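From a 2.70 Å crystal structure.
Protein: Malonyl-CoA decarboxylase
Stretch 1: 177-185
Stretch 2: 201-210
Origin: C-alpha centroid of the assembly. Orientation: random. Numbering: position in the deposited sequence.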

# COMPACT_ATOMS: atom_id res chain seq x y z
N ARG A 177 14.38 -6.29 0.21
CA ARG A 177 15.04 -7.45 -0.32
C ARG A 177 14.97 -7.26 -1.81
O ARG A 177 14.00 -6.69 -2.31
CB ARG A 177 14.33 -8.73 0.07
CG ARG A 177 14.86 -9.91 -0.70
CD ARG A 177 14.33 -11.23 -0.21
NE ARG A 177 14.64 -12.25 -1.20
CZ ARG A 177 14.33 -13.54 -1.09
NH1 ARG A 177 13.69 -13.98 -0.02
NH2 ARG A 177 14.66 -14.38 -2.07
N ILE A 178 15.99 -7.70 -2.51
CA ILE A 178 16.02 -7.57 -3.95
C ILE A 178 15.97 -8.96 -4.56
O ILE A 178 16.83 -9.81 -4.30
CB ILE A 178 17.28 -6.81 -4.40
CG1 ILE A 178 17.23 -5.39 -3.84
CG2 ILE A 178 17.42 -6.85 -5.91
CD1 ILE A 178 18.37 -4.53 -4.25
N ASP A 179 14.94 -9.20 -5.35
CA ASP A 179 14.78 -10.49 -5.97
C ASP A 179 13.99 -10.33 -7.26
O ASP A 179 13.82 -9.21 -7.75
CB ASP A 179 14.06 -11.46 -5.02
CG ASP A 179 12.73 -10.93 -4.54
OD1 ASP A 179 11.90 -10.56 -5.40
OD2 ASP A 179 12.50 -10.88 -3.31
N TRP A 180 13.52 -11.45 -7.80
CA TRP A 180 12.77 -11.49 -9.04
C TRP A 180 11.41 -10.79 -8.95
O TRP A 180 10.78 -10.50 -9.98
CB TRP A 180 12.59 -12.95 -9.50
CG TRP A 180 12.39 -13.08 -10.97
CD1 TRP A 180 11.37 -13.72 -11.61
CD2 TRP A 180 13.22 -12.53 -12.00
NE1 TRP A 180 11.51 -13.60 -12.98
CE2 TRP A 180 12.64 -12.88 -13.24
CE3 TRP A 180 14.40 -11.78 -11.99
CZ2 TRP A 180 13.20 -12.49 -14.46
CZ3 TRP A 180 14.96 -11.40 -13.20
CH2 TRP A 180 14.36 -11.76 -14.42
N THR A 181 10.94 -10.52 -7.73
CA THR A 181 9.68 -9.81 -7.62
C THR A 181 9.95 -8.33 -7.51
O THR A 181 9.01 -7.53 -7.37
CB THR A 181 8.84 -10.21 -6.40
OG1 THR A 181 9.38 -9.60 -5.23
CG2 THR A 181 8.80 -11.68 -6.26
N THR A 182 11.22 -7.95 -7.56
CA THR A 182 11.58 -6.53 -7.50
C THR A 182 11.27 -5.93 -8.86
O THR A 182 11.33 -6.62 -9.87
CB THR A 182 13.10 -6.35 -7.17
OG1 THR A 182 13.31 -6.46 -5.75
CG2 THR A 182 13.63 -4.99 -7.67
N PRO A 183 10.89 -4.64 -8.91
CA PRO A 183 10.58 -3.98 -10.19
C PRO A 183 11.75 -4.03 -11.17
O PRO A 183 12.89 -3.79 -10.80
CB PRO A 183 10.24 -2.55 -9.76
CG PRO A 183 9.63 -2.74 -8.43
CD PRO A 183 10.52 -3.77 -7.77
N ALA A 184 11.46 -4.34 -12.42
CA ALA A 184 12.48 -4.41 -13.47
C ALA A 184 13.39 -3.18 -13.52
O ALA A 184 14.62 -3.32 -13.57
CB ALA A 184 11.81 -4.59 -14.82
N ASN A 185 12.80 -1.98 -13.52
CA ASN A 185 13.62 -0.77 -13.58
C ASN A 185 14.68 -0.75 -12.48
O ASN A 185 15.79 -0.27 -12.69
CB ASN A 185 12.74 0.48 -13.55
CG ASN A 185 12.22 0.82 -12.17
OD1 ASN A 185 11.52 0.03 -11.52
ND2 ASN A 185 12.54 2.02 -11.70
N ASP A 201 22.68 -10.19 -19.49
CA ASP A 201 21.28 -9.83 -19.71
C ASP A 201 20.45 -10.24 -18.49
O ASP A 201 20.98 -10.38 -17.39
CB ASP A 201 20.71 -10.47 -20.99
CG ASP A 201 20.86 -11.98 -21.03
OD1 ASP A 201 20.73 -12.63 -19.96
OD2 ASP A 201 21.07 -12.52 -22.13
N TRP A 202 19.16 -10.45 -18.69
CA TRP A 202 18.29 -10.82 -17.59
C TRP A 202 18.38 -12.28 -17.14
O TRP A 202 18.02 -12.61 -16.01
CB TRP A 202 16.85 -10.44 -17.94
CG TRP A 202 16.71 -8.96 -18.10
CD1 TRP A 202 17.04 -8.22 -19.20
CD2 TRP A 202 16.28 -8.03 -17.11
NE1 TRP A 202 16.84 -6.89 -18.95
CE2 TRP A 202 16.38 -6.74 -17.67
CE3 TRP A 202 15.82 -8.16 -15.79
CZ2 TRP A 202 16.03 -5.58 -16.97
CZ3 TRP A 202 15.48 -7.01 -15.09
CH2 TRP A 202 15.59 -5.73 -15.68
N ASP A 203 18.88 -13.14 -18.03
CA ASP A 203 19.03 -14.56 -17.71
C ASP A 203 20.08 -14.72 -16.62
O ASP A 203 19.99 -15.61 -15.78
CB ASP A 203 19.45 -15.32 -18.97
CG ASP A 203 18.43 -15.22 -20.08
OD1 ASP A 203 18.82 -15.36 -21.26
OD2 ASP A 203 17.24 -15.00 -19.77
N ASP A 204 21.08 -13.84 -16.64
CA ASP A 204 22.16 -13.86 -15.66
C ASP A 204 21.63 -13.40 -14.31
O ASP A 204 21.79 -14.09 -13.30
CB ASP A 204 23.28 -12.90 -16.08
CG ASP A 204 23.94 -13.32 -17.37
OD1 ASP A 204 23.22 -13.65 -18.33
OD2 ASP A 204 25.19 -13.30 -17.42
N LEU A 205 21.01 -12.23 -14.30
CA LEU A 205 20.45 -11.64 -13.09
C LEU A 205 19.42 -12.59 -12.49
O LEU A 205 19.49 -12.90 -11.30
CB LEU A 205 19.82 -10.27 -13.44
CG LEU A 205 19.51 -9.20 -12.37
CD1 LEU A 205 18.25 -9.55 -11.62
CD2 LEU A 205 20.69 -9.06 -11.43
N ARG A 206 18.48 -13.06 -13.31
CA ARG A 206 17.46 -13.99 -12.82
C ARG A 206 18.14 -15.23 -12.26
O ARG A 206 17.74 -15.76 -11.21
CB ARG A 206 16.48 -14.40 -13.93
CG ARG A 206 15.64 -15.62 -13.54
CD ARG A 206 14.28 -15.69 -14.25
NE ARG A 206 14.36 -15.93 -15.69
CZ ARG A 206 14.91 -17.01 -16.25
NH1 ARG A 206 14.92 -17.13 -17.58
NH2 ARG A 206 15.45 -17.96 -15.49
N ALA A 207 19.17 -15.70 -12.97
CA ALA A 207 19.92 -16.86 -12.54
C ALA A 207 20.63 -16.54 -11.23
O ALA A 207 20.45 -17.24 -10.23
CB ALA A 207 20.94 -17.24 -13.61
N ARG A 208 21.41 -15.46 -11.23
CA ARG A 208 22.15 -15.05 -10.05
C ARG A 208 21.27 -14.83 -8.82
O ARG A 208 21.76 -14.92 -7.70
CB ARG A 208 22.95 -13.78 -10.36
CG ARG A 208 23.57 -13.06 -9.15
CD ARG A 208 22.58 -12.10 -8.52
NE ARG A 208 23.07 -11.47 -7.29
CZ ARG A 208 23.28 -12.12 -6.15
NH1 ARG A 208 23.72 -11.46 -5.09
NH2 ARG A 208 23.07 -13.42 -6.08
N LEU A 209 19.98 -14.56 -9.01
CA LEU A 209 19.09 -14.34 -7.87
C LEU A 209 18.22 -15.54 -7.53
O LEU A 209 17.60 -15.57 -6.47
CB LEU A 209 18.17 -13.15 -8.12
CG LEU A 209 18.72 -11.73 -8.20
CD1 LEU A 209 17.55 -10.78 -8.44
CD2 LEU A 209 19.47 -11.37 -6.93
N ALA A 210 18.16 -16.51 -8.44
CA ALA A 210 17.34 -17.71 -8.25
C ALA A 210 17.71 -18.60 -7.05
O ALA A 210 16.86 -18.90 -6.21
CB ALA A 210 17.36 -18.54 -9.52

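The two stretches meet without a single hydrogen bond between them; what joins them is shape, with 391 Å² of surface buried when both sides are summed. One partner is a helix, beginning at W202 and preceded by D201 as its N-cap. The other is irregular: the end of a strand, a type I turn from D179 to T182, and the start of a second helix at A184. The backbones come nearest beside the turn, where CA of D179 lies 6.1 Å from CA of L209 and CA of W180 lies 6.5 Å from CA of R206. They then diverge, and CA of A184 is 9.6 Å from CA of W202. The space opened by this divergence is occupied by two indole rings.

W180 is the main bump. It gives up 115 Å² to the helix, more than any other residue in either stretch. Its CA-to-CB bond points sideways, but a chi1 of -155° (t) and a chi2 of -127° bring the ring against the helix. The hollow that receives it is built from successive turns. R206 covers one face: its CB stands 3.6 Å from the centroid of the six-membered ring and only 20° off the ring normal, the geometry of a CH-pi contact, and its CD reaches to 3.4 Å from W180 CZ2. The aliphatic part of the arginine thus serves as a lid. L205 meets the ring at its edge, with CD1 4.1 Å from W180 CZ3, and W202 adds an apolar contact, its CE3 4.1 Å from W180 CH2. W180 NE1 is satisfied by a hydrogen bond elsewhere in the structure.

W202 returns the gesture from the helix start. Its CA-to-CB bond points toward the first stretch, and its six-membered ring reaches A184, filling the wider gap there. CH2 of W202 lies 3.3 Å from A184 O and 4.0 Å from A184 CB; the carbonyl sits at the ring edge, near its plane, so this is an edge contact and not a stack.

At the other end, L209 is a smaller knob pressed against backbone. Its CD1 lies 3.7 Å from D179 CA and 4.1 Å from W180 N, while its CD2 is 4.0 Å from I178 O. These are van der Waals contacts, favoured by the close approach of the chains here.

Polar bonds within each stretch hold these surfaces in form. T182 N donates to D179 O at 2.9 Å across the turn, D179 N donates to T182 OG1 at 3.2 Å, and D179 OD1 accepts from T181 N at 2.5 Å and from T181 OG1 at 2.7 Å. The carboxylate is therefore engaged with its own loop, and its end leads away from the helix. In the second stretch, D203 N donates to D201 OD1 at 2.7 Å, capping the helix, and R206 N donates to W202 O at 2.8 Å, linking the backbone of two residues that line the W180 pocket.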